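PDB 4O5P: uncharacterized protein, which probably hydrolyses membrane phospholipids as an effector delivered by the type VI secretion system, with a catalytic domain of the alpha/beta-hydrolase clan. Local coordinates for residues A241-L250 / I274-A284; H66-N77 / I111-V122. All coordinates share one frame; numbering follows the deposited sequence.

Contact 1. Residues A241-L250 / I274-A284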
# COMPACT_ATOMS: atom_id res chain seq x y z
N ALA A 241 -0.01 -4.62 1.30
CA ALA A 241 -0.38 -5.61 0.28
C ALA A 241 0.75 -6.62 0.07
O ALA A 241 0.51 -7.84 -0.01
CB ALA A 241 -0.73 -4.92 -1.04
N GLU A 242 1.98 -6.10 -0.05
CA GLU A 242 3.16 -6.93 -0.21
C GLU A 242 3.34 -7.86 0.97
O GLU A 242 3.71 -9.00 0.80
CB GLU A 242 4.41 -6.09 -0.40
CG GLU A 242 4.54 -5.40 -1.76
CD GLU A 242 5.34 -4.14 -1.64
OE1 GLU A 242 6.27 -4.13 -0.80
OE2 GLU A 242 5.04 -3.15 -2.34
N ALA A 243 3.11 -7.36 2.18
CA ALA A 243 3.25 -8.22 3.37
C ALA A 243 2.27 -9.37 3.34
O ALA A 243 2.59 -10.51 3.71
CB ALA A 243 3.08 -7.43 4.63
N ARG A 244 1.05 -9.08 2.91
CA ARG A 244 0.02 -10.12 2.87
C ARG A 244 0.31 -11.18 1.82
O ARG A 244 0.22 -12.39 2.09
CB ARG A 244 -1.35 -9.45 2.68
CG ARG A 244 -1.69 -8.59 3.90
CD ARG A 244 -2.86 -7.62 3.68
NE ARG A 244 -4.16 -8.28 3.56
CZ ARG A 244 -5.31 -7.64 3.68
NH1 ARG A 244 -5.30 -6.34 3.97
NH2 ARG A 244 -6.47 -8.27 3.53
N ALA A 245 0.72 -10.73 0.63
CA ALA A 245 1.15 -11.68 -0.39
C ALA A 245 2.37 -12.47 0.09
O ALA A 245 2.43 -13.68 -0.08
CB ALA A 245 1.44 -10.95 -1.71
N PHE A 246 3.33 -11.79 0.71
CA PHE A 246 4.50 -12.43 1.33
C PHE A 246 4.08 -13.56 2.28
O PHE A 246 4.57 -14.68 2.17
CB PHE A 246 5.32 -11.37 2.06
CG PHE A 246 6.40 -11.91 2.96
CD1 PHE A 246 6.13 -12.20 4.31
CD2 PHE A 246 7.69 -12.09 2.49
CE1 PHE A 246 7.12 -12.68 5.14
CE2 PHE A 246 8.70 -12.57 3.32
CZ PHE A 246 8.41 -12.87 4.65
N ALA A 247 3.18 -13.26 3.20
CA ALA A 247 2.70 -14.26 4.15
C ALA A 247 2.12 -15.48 3.43
O ALA A 247 2.46 -16.63 3.79
CB ALA A 247 1.66 -13.65 5.10
N ASN A 248 1.27 -15.26 2.43
CA ASN A 248 0.75 -16.38 1.64
C ASN A 248 1.79 -17.19 0.83
O ASN A 248 1.78 -18.43 0.85
CB ASN A 248 -0.40 -15.94 0.72
CG ASN A 248 -1.71 -15.79 1.48
OD1 ASN A 248 -2.11 -16.69 2.22
ND2 ASN A 248 -2.35 -14.63 1.34
N TRP A 249 2.66 -16.50 0.10
CA TRP A 249 3.73 -17.19 -0.64
C TRP A 249 4.68 -17.95 0.31
O TRP A 249 5.22 -19.02 -0.04
CB TRP A 249 4.51 -16.18 -1.50
CG TRP A 249 3.67 -15.53 -2.57
CD1 TRP A 249 2.33 -15.73 -2.81
CD2 TRP A 249 4.11 -14.57 -3.55
NE1 TRP A 249 1.92 -14.96 -3.87
CE2 TRP A 249 2.98 -14.23 -4.34
CE3 TRP A 249 5.34 -13.97 -3.84
CZ2 TRP A 249 3.06 -13.32 -5.40
CZ3 TRP A 249 5.41 -13.06 -4.90
CH2 TRP A 249 4.27 -12.74 -5.65
N LEU A 250 4.86 -17.43 1.51
CA LEU A 250 5.73 -18.09 2.47
C LEU A 250 5.04 -19.35 2.97
O LEU A 250 5.67 -20.42 3.09
CB LEU A 250 6.08 -17.14 3.61
CG LEU A 250 6.95 -17.72 4.72
CD1 LEU A 250 8.28 -18.24 4.16
CD2 LEU A 250 7.18 -16.67 5.78
N ILE A 274 4.91 -16.71 11.42
CA ILE A 274 4.79 -15.26 11.53
C ILE A 274 4.16 -14.96 12.89
O ILE A 274 2.95 -15.11 13.07
CB ILE A 274 3.95 -14.65 10.37
CG1 ILE A 274 4.71 -14.79 9.04
CG2 ILE A 274 3.64 -13.18 10.66
CD1 ILE A 274 3.91 -14.34 7.80
N GLU A 275 4.98 -14.58 13.86
CA GLU A 275 4.52 -14.25 15.21
C GLU A 275 3.64 -13.00 15.20
O GLU A 275 2.75 -12.86 16.06
CB GLU A 275 5.73 -13.99 16.11
CG GLU A 275 6.62 -15.19 16.37
CD GLU A 275 5.87 -16.32 17.03
OE1 GLU A 275 5.43 -16.14 18.18
OE2 GLU A 275 5.69 -17.38 16.38
N PHE A 276 3.88 -12.10 14.25
CA PHE A 276 3.12 -10.85 14.19
C PHE A 276 3.11 -10.22 12.79
O PHE A 276 4.15 -10.04 12.17
CB PHE A 276 3.67 -9.83 15.20
CG PHE A 276 2.85 -8.56 15.30
CD1 PHE A 276 1.75 -8.48 16.15
CD2 PHE A 276 3.19 -7.44 14.54
CE1 PHE A 276 0.99 -7.30 16.24
CE2 PHE A 276 2.44 -6.27 14.61
CZ PHE A 276 1.35 -6.20 15.46
N LEU A 277 1.91 -9.91 12.29
CA LEU A 277 1.77 -9.23 11.01
C LEU A 277 1.04 -7.90 11.29
O LEU A 277 -0.14 -7.89 11.67
CB LEU A 277 0.96 -10.12 10.06
CG LEU A 277 0.67 -9.65 8.63
CD1 LEU A 277 1.99 -9.52 7.84
CD2 LEU A 277 -0.27 -10.66 7.98
N GLY A 278 1.76 -6.79 11.16
CA GLY A 278 1.17 -5.49 11.46
C GLY A 278 0.99 -4.66 10.20
O GLY A 278 1.97 -4.34 9.52
N LEU A 279 -0.25 -4.29 9.91
CA LEU A 279 -0.58 -3.64 8.65
C LEU A 279 -1.28 -2.28 8.83
O LEU A 279 -2.19 -2.13 9.65
CB LEU A 279 -1.48 -4.54 7.82
CG LEU A 279 -1.08 -6.00 7.70
CD1 LEU A 279 -2.25 -6.77 7.09
CD2 LEU A 279 0.18 -6.14 6.86
N PHE A 280 -0.83 -1.30 8.06
CA PHE A 280 -1.47 0.01 8.06
C PHE A 280 -2.16 0.17 6.71
O PHE A 280 -1.46 0.21 5.67
CB PHE A 280 -0.41 1.12 8.17
CG PHE A 280 0.37 1.13 9.46
CD1 PHE A 280 -0.06 1.89 10.54
CD2 PHE A 280 1.56 0.42 9.58
CE1 PHE A 280 0.66 1.94 11.72
CE2 PHE A 280 2.30 0.46 10.76
CZ PHE A 280 1.84 1.22 11.84
N ASP A 281 -3.49 0.21 6.71
CA ASP A 281 -4.29 0.65 5.53
C ASP A 281 -3.85 0.01 4.22
O ASP A 281 -3.30 0.70 3.37
CB ASP A 281 -4.23 2.18 5.39
CG ASP A 281 -5.48 2.76 4.77
OD1 ASP A 281 -6.59 2.42 5.24
OD2 ASP A 281 -5.37 3.57 3.82
N THR A 282 -4.10 -1.29 4.08
CA THR A 282 -3.68 -2.05 2.90
C THR A 282 -4.27 -1.51 1.60
O THR A 282 -5.48 -1.37 1.48
CB THR A 282 -4.15 -3.50 2.99
OG1 THR A 282 -3.65 -4.08 4.20
CG2 THR A 282 -3.67 -4.31 1.79
N VAL A 283 -3.40 -1.24 0.62
CA VAL A 283 -3.85 -0.84 -0.72
C VAL A 283 -3.13 -1.70 -1.75
O VAL A 283 -1.92 -1.70 -1.80
CB VAL A 283 -3.54 0.64 -1.02
CG1 VAL A 283 -3.84 0.95 -2.50
CG2 VAL A 283 -4.34 1.55 -0.08
N ALA A 284 -3.89 -2.44 -2.55
CA ALA A 284 -3.29 -3.47 -3.41
C ALA A 284 -3.42 -3.10 -4.88
O ALA A 284 -3.15 -3.92 -5.77
CB ALA A 284 -3.94 -4.83 -3.15
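Arg244 on helix 241-250 reaches over Leu279 to the hydroxyl of Thr282, just beyond strand 276-280. The Arg244 chain runs out from the helix and turns at chi3 (69°), which carries the guanidinium past Leu279 to Thr282. Arg244 CD lies 3.6 Å from Leu279 CD1, so the methyl packs on the aliphatic part of the arginine. Beyond the bend, Thr282 OG1 meets the guanidinium at its edge, in plane. The Arg244 NH1 to Thr282 OG1 bond is short at 2.8 Å but weak, because the N-H points off line (142°). The same NH1 also binds Asp347 O, NH2 binds Ser348 O and NE binds Met306 O. The backbone carbonyls are the main anchors of this buried group.

The rest is apolar. Leu279 divides its two methyls: CD1 goes to the arginine, while Leu279 CD2 touches Ala243 CB at 3.9 Å. Leu277 CD1 reaches the same Ala243 CB, at 4.0 Å. Ile274 CD1 is extended along CG1 (chi2 174°) toward the helix, and ends 3.6 Å from Ala247 CB. At the other end, Ala241 CB sits 3.8 Å from Ala284 CB. The small alanine side chains fit the close, roughly antiparallel packing of helix on strand.

This is a helix packed on the central sheet of an alpha/beta-hydrolase fold. The helix follows a probable nucleophile elbow at Ser237. Asp281, just past the strand end and the likely triad acid, hydrogen-bonds His379 and forms a salt bridge with Arg685. The chemistry implies an apolar helix-sheet seam, closed by a buried arginine whose neutral oxygen partners would offset part of its charge.

Contact 2. Residues H66-N77 / I111-V122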
# COMPACT_ATOMS: atom_id res chain seq x y z
N HIS A 66 15.19 -14.59 15.03
CA HIS A 66 14.06 -13.66 15.08
C HIS A 66 14.27 -12.62 14.00
O HIS A 66 15.33 -11.97 13.95
CB HIS A 66 13.96 -12.99 16.46
CG HIS A 66 13.58 -13.93 17.58
ND1 HIS A 66 12.27 -14.18 17.94
CD2 HIS A 66 14.35 -14.65 18.43
CE1 HIS A 66 12.25 -15.02 18.95
NE2 HIS A 66 13.49 -15.31 19.28
N ILE A 67 13.28 -12.47 13.12
CA ILE A 67 13.45 -11.63 11.94
C ILE A 67 12.32 -10.63 11.79
O ILE A 67 11.15 -11.01 11.68
CB ILE A 67 13.46 -12.47 10.66
CG1 ILE A 67 14.57 -13.53 10.70
CG2 ILE A 67 13.60 -11.58 9.43
CD1 ILE A 67 14.38 -14.64 9.67
N THR A 68 12.66 -9.35 11.77
CA THR A 68 11.70 -8.30 11.42
C THR A 68 11.88 -7.87 9.96
O THR A 68 13.01 -7.61 9.52
CB THR A 68 11.88 -7.07 12.33
OG1 THR A 68 11.76 -7.46 13.71
CG2 THR A 68 10.84 -6.02 12.01
N LEU A 69 10.77 -7.79 9.22
CA LEU A 69 10.73 -7.34 7.83
C LEU A 69 9.69 -6.21 7.68
O LEU A 69 8.53 -6.40 8.02
CB LEU A 69 10.35 -8.51 6.93
CG LEU A 69 10.30 -8.34 5.41
CD1 LEU A 69 11.59 -7.71 4.93
CD2 LEU A 69 10.11 -9.69 4.71
N GLY A 70 10.10 -5.05 7.19
CA GLY A 70 9.19 -3.94 7.00
C GLY A 70 9.09 -3.55 5.53
O GLY A 70 10.11 -3.23 4.91
N PHE A 71 7.88 -3.61 4.98
CA PHE A 71 7.60 -3.17 3.62
C PHE A 71 6.92 -1.81 3.68
O PHE A 71 5.74 -1.69 4.11
CB PHE A 71 6.66 -4.15 2.92
CG PHE A 71 7.19 -5.55 2.78
CD1 PHE A 71 7.98 -5.90 1.71
CD2 PHE A 71 6.83 -6.54 3.69
CE1 PHE A 71 8.45 -7.20 1.55
CE2 PHE A 71 7.28 -7.84 3.54
CZ PHE A 71 8.09 -8.17 2.47
N ASP A 72 7.64 -0.78 3.23
CA ASP A 72 7.16 0.60 3.32
C ASP A 72 6.09 0.88 2.28
O ASP A 72 5.86 0.07 1.37
CB ASP A 72 8.31 1.60 3.17
CG ASP A 72 8.10 2.83 4.03
OD1 ASP A 72 6.94 3.12 4.41
OD2 ASP A 72 9.11 3.53 4.32
N GLY A 73 5.43 2.03 2.43
CA GLY A 73 4.26 2.31 1.62
C GLY A 73 4.56 2.95 0.29
O GLY A 73 5.72 3.16 -0.08
N THR A 74 3.49 3.24 -0.43
CA THR A 74 3.54 3.89 -1.73
C THR A 74 4.31 5.20 -1.63
O THR A 74 3.95 6.07 -0.85
CB THR A 74 2.11 4.20 -2.19
OG1 THR A 74 1.33 3.00 -2.09
CG2 THR A 74 2.11 4.72 -3.62
N ASN A 75 5.36 5.32 -2.44
CA ASN A 75 6.20 6.52 -2.50
C ASN A 75 6.92 6.84 -1.20
O ASN A 75 7.40 7.96 -1.01
CB ASN A 75 5.40 7.75 -2.97
CG ASN A 75 6.28 8.82 -3.59
OD1 ASN A 75 7.15 8.52 -4.42
ND2 ASN A 75 6.08 10.07 -3.18
N ASN A 76 7.00 5.86 -0.30
CA ASN A 76 7.80 6.02 0.91
C ASN A 76 9.17 5.38 0.79
O ASN A 76 9.28 4.17 0.53
CB ASN A 76 7.08 5.39 2.11
CG ASN A 76 5.72 5.97 2.33
OD1 ASN A 76 4.72 5.37 1.97
ND2 ASN A 76 5.66 7.15 2.94
N ASN A 77 10.21 6.16 1.02
CA ASN A 77 11.58 5.65 0.97
C ASN A 77 12.35 6.22 2.15
O ASN A 77 12.53 7.44 2.23
CB ASN A 77 12.24 6.07 -0.34
CG ASN A 77 13.66 5.59 -0.47
OD1 ASN A 77 14.56 6.10 0.20
ND2 ASN A 77 13.88 4.60 -1.34
N ILE A 111 19.10 -12.12 15.98
CA ILE A 111 18.10 -11.12 15.65
C ILE A 111 18.55 -10.32 14.43
O ILE A 111 19.66 -9.79 14.41
CB ILE A 111 17.84 -10.18 16.84
CG1 ILE A 111 17.37 -10.99 18.05
CG2 ILE A 111 16.78 -9.14 16.48
CD1 ILE A 111 17.13 -10.13 19.28
N PHE A 112 17.67 -10.25 13.43
CA PHE A 112 17.94 -9.58 12.15
C PHE A 112 16.79 -8.62 11.84
O PHE A 112 15.65 -8.86 12.24
CB PHE A 112 17.99 -10.61 11.02
CG PHE A 112 19.11 -11.59 11.14
CD1 PHE A 112 18.99 -12.72 11.94
CD2 PHE A 112 20.29 -11.39 10.43
CE1 PHE A 112 20.06 -13.62 12.05
CE2 PHE A 112 21.34 -12.28 10.53
CZ PHE A 112 21.23 -13.40 11.34
N LYS A 113 17.09 -7.54 11.12
CA LYS A 113 16.01 -6.68 10.61
C LYS A 113 16.29 -6.23 9.17
O LYS A 113 17.46 -6.06 8.77
CB LYS A 113 15.74 -5.48 11.54
CG LYS A 113 16.71 -4.31 11.42
CD LYS A 113 16.43 -3.30 12.54
CE LYS A 113 17.22 -2.01 12.37
NZ LYS A 113 16.97 -1.06 13.50
N TYR A 114 15.22 -6.08 8.40
CA TYR A 114 15.32 -5.76 6.99
C TYR A 114 14.28 -4.71 6.63
O TYR A 114 13.14 -4.76 7.12
CB TYR A 114 15.10 -7.01 6.15
CG TYR A 114 16.11 -8.11 6.39
CD1 TYR A 114 17.34 -8.09 5.75
CD2 TYR A 114 15.84 -9.16 7.25
CE1 TYR A 114 18.28 -9.10 5.95
CE2 TYR A 114 16.76 -10.17 7.48
CZ TYR A 114 17.98 -10.13 6.82
OH TYR A 114 18.90 -11.14 7.03
N TYR A 115 14.66 -3.76 5.79
CA TYR A 115 13.75 -2.71 5.35
C TYR A 115 13.59 -2.75 3.85
O TYR A 115 14.58 -2.82 3.12
CB TYR A 115 14.27 -1.32 5.75
CG TYR A 115 13.50 -0.19 5.09
CD1 TYR A 115 12.27 0.23 5.59
CD2 TYR A 115 13.99 0.43 3.95
CE1 TYR A 115 11.55 1.25 4.98
CE2 TYR A 115 13.28 1.45 3.33
CZ TYR A 115 12.07 1.85 3.84
OH TYR A 115 11.38 2.87 3.24
N CYS A 116 12.36 -2.69 3.38
CA CYS A 116 12.11 -2.63 1.95
C CYS A 116 11.43 -1.29 1.57
O CYS A 116 10.32 -1.01 2.04
CB CYS A 116 11.25 -3.82 1.54
SG CYS A 116 10.86 -3.89 -0.21
N PRO A 117 12.08 -0.47 0.73
CA PRO A 117 11.48 0.79 0.26
C PRO A 117 10.17 0.59 -0.47
O PRO A 117 9.92 -0.47 -1.06
CB PRO A 117 12.53 1.35 -0.72
CG PRO A 117 13.51 0.24 -0.98
CD PRO A 117 13.45 -0.67 0.20
N GLY A 118 9.35 1.63 -0.47
CA GLY A 118 8.07 1.57 -1.15
C GLY A 118 8.15 1.57 -2.67
O GLY A 118 9.12 2.05 -3.26
N VAL A 119 7.10 1.04 -3.29
CA VAL A 119 6.99 1.07 -4.74
C VAL A 119 7.00 2.51 -5.21
O VAL A 119 6.49 3.40 -4.51
CB VAL A 119 5.71 0.38 -5.24
CG1 VAL A 119 5.82 -1.12 -5.07
CG2 VAL A 119 4.48 0.95 -4.51
N GLY A 120 7.58 2.74 -6.38
CA GLY A 120 7.65 4.09 -6.93
C GLY A 120 8.90 4.82 -6.49
O GLY A 120 9.16 5.95 -6.91
N THR A 121 9.67 4.17 -5.62
CA THR A 121 10.94 4.70 -5.19
C THR A 121 12.06 3.75 -5.57
O THR A 121 11.84 2.54 -5.76
CB THR A 121 10.98 4.97 -3.67
OG1 THR A 121 11.09 3.74 -2.96
CG2 THR A 121 9.72 5.72 -3.23
N VAL A 122 13.26 4.29 -5.70
CA VAL A 122 14.42 3.51 -6.13
C VAL A 122 14.78 2.38 -5.14
O VAL A 122 14.77 2.57 -3.91
CB VAL A 122 15.62 4.46 -6.38
CG1 VAL A 122 16.90 3.69 -6.45
CG2 VAL A 122 15.39 5.27 -7.67
O HOH W 1 14.33 -7.82 14.63
O HOH W 2 5.24 -0.31 -1.45
O HOH W 3 16.55 2.89 -1.91
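Tyr115 turns its ring along the sheet toward Asp72, with CG anti to the backbone N (chi1 169°). Asp72 has an intermediate chi1 of -145°, which brings its carboxylate to the phenol. Tyr115 OH donates to the anti lone pair of Asp72 OD2 at 2.6 Å. The carboxylate and ring planes stand 81° apart, and OD2 lies at the ring edge. The other oxygen, OD1, takes the Gly73 N-H and the Ser90 hydroxyl. Tyr115 OH in turn accepts from Asp78 N.

Strands 66-71 and 111-116 run parallel. Backbone bonds alternate from Phe112 N to His66 O through to Asp72 N to Cys116 O. On the side of the sheet with Ile67, Leu69 and Phe71, Ile67 CG2 meets the Tyr114 ring at its edge, 4.0 Å from Tyr114 CD2. Leu69 CD1 packs 3.8 Å from Tyr114 CB. Phe71 CD1 lies 3.9 Å from Cys116 CB. On the other side, a water joins Thr68 OG1 to Phe112 O.

Past the strands, two type II turns face each other. Asn75 N bonds Val119 O at 3.0 Å, and Gly118 N bonds Asn76 O at 2.7 Å. Gly118 CA comes within 3.0 Å of Gly73 O, a close CA-H...O contact that the bare glycine allows. Asn77 caps the following helix through OD1 to Ala80 N. Asn77 ND2 makes a weak hydrogen bond to Thr121 OG1, 3.3 Å away.

Thr74 OG1 bonds Ser237 OG, the probable nucleophile, so these paired turns border the likely active site. The chemistry implies a carboxylate fixed in rotation by bonds to both oxygens, and a loop pair held largely by backbone bonds.

How the contacts relate
Of the segments in contact, strand 62-71 is the first along the chain. Contact 2 closes a loop of 33 residues, partly helical, when strand 111-116 pairs beside it. Contact 1 opens later, at helix 238-254, and closes a shorter loop of 23 residues at strand 270-280. The two are in series and neither nest nor cross. Strand 225-236 lies between strands 62-71 and 270-280 in the same sheet, so both contacts share that sheet. They also touch directly. Phe246 of the helix packs on Leu69 and Phe71, and Glu242 lies against Phe71 and Val119. The helix of contact 1 thus spans from strand 270-280 to the strand and turn of contact 2.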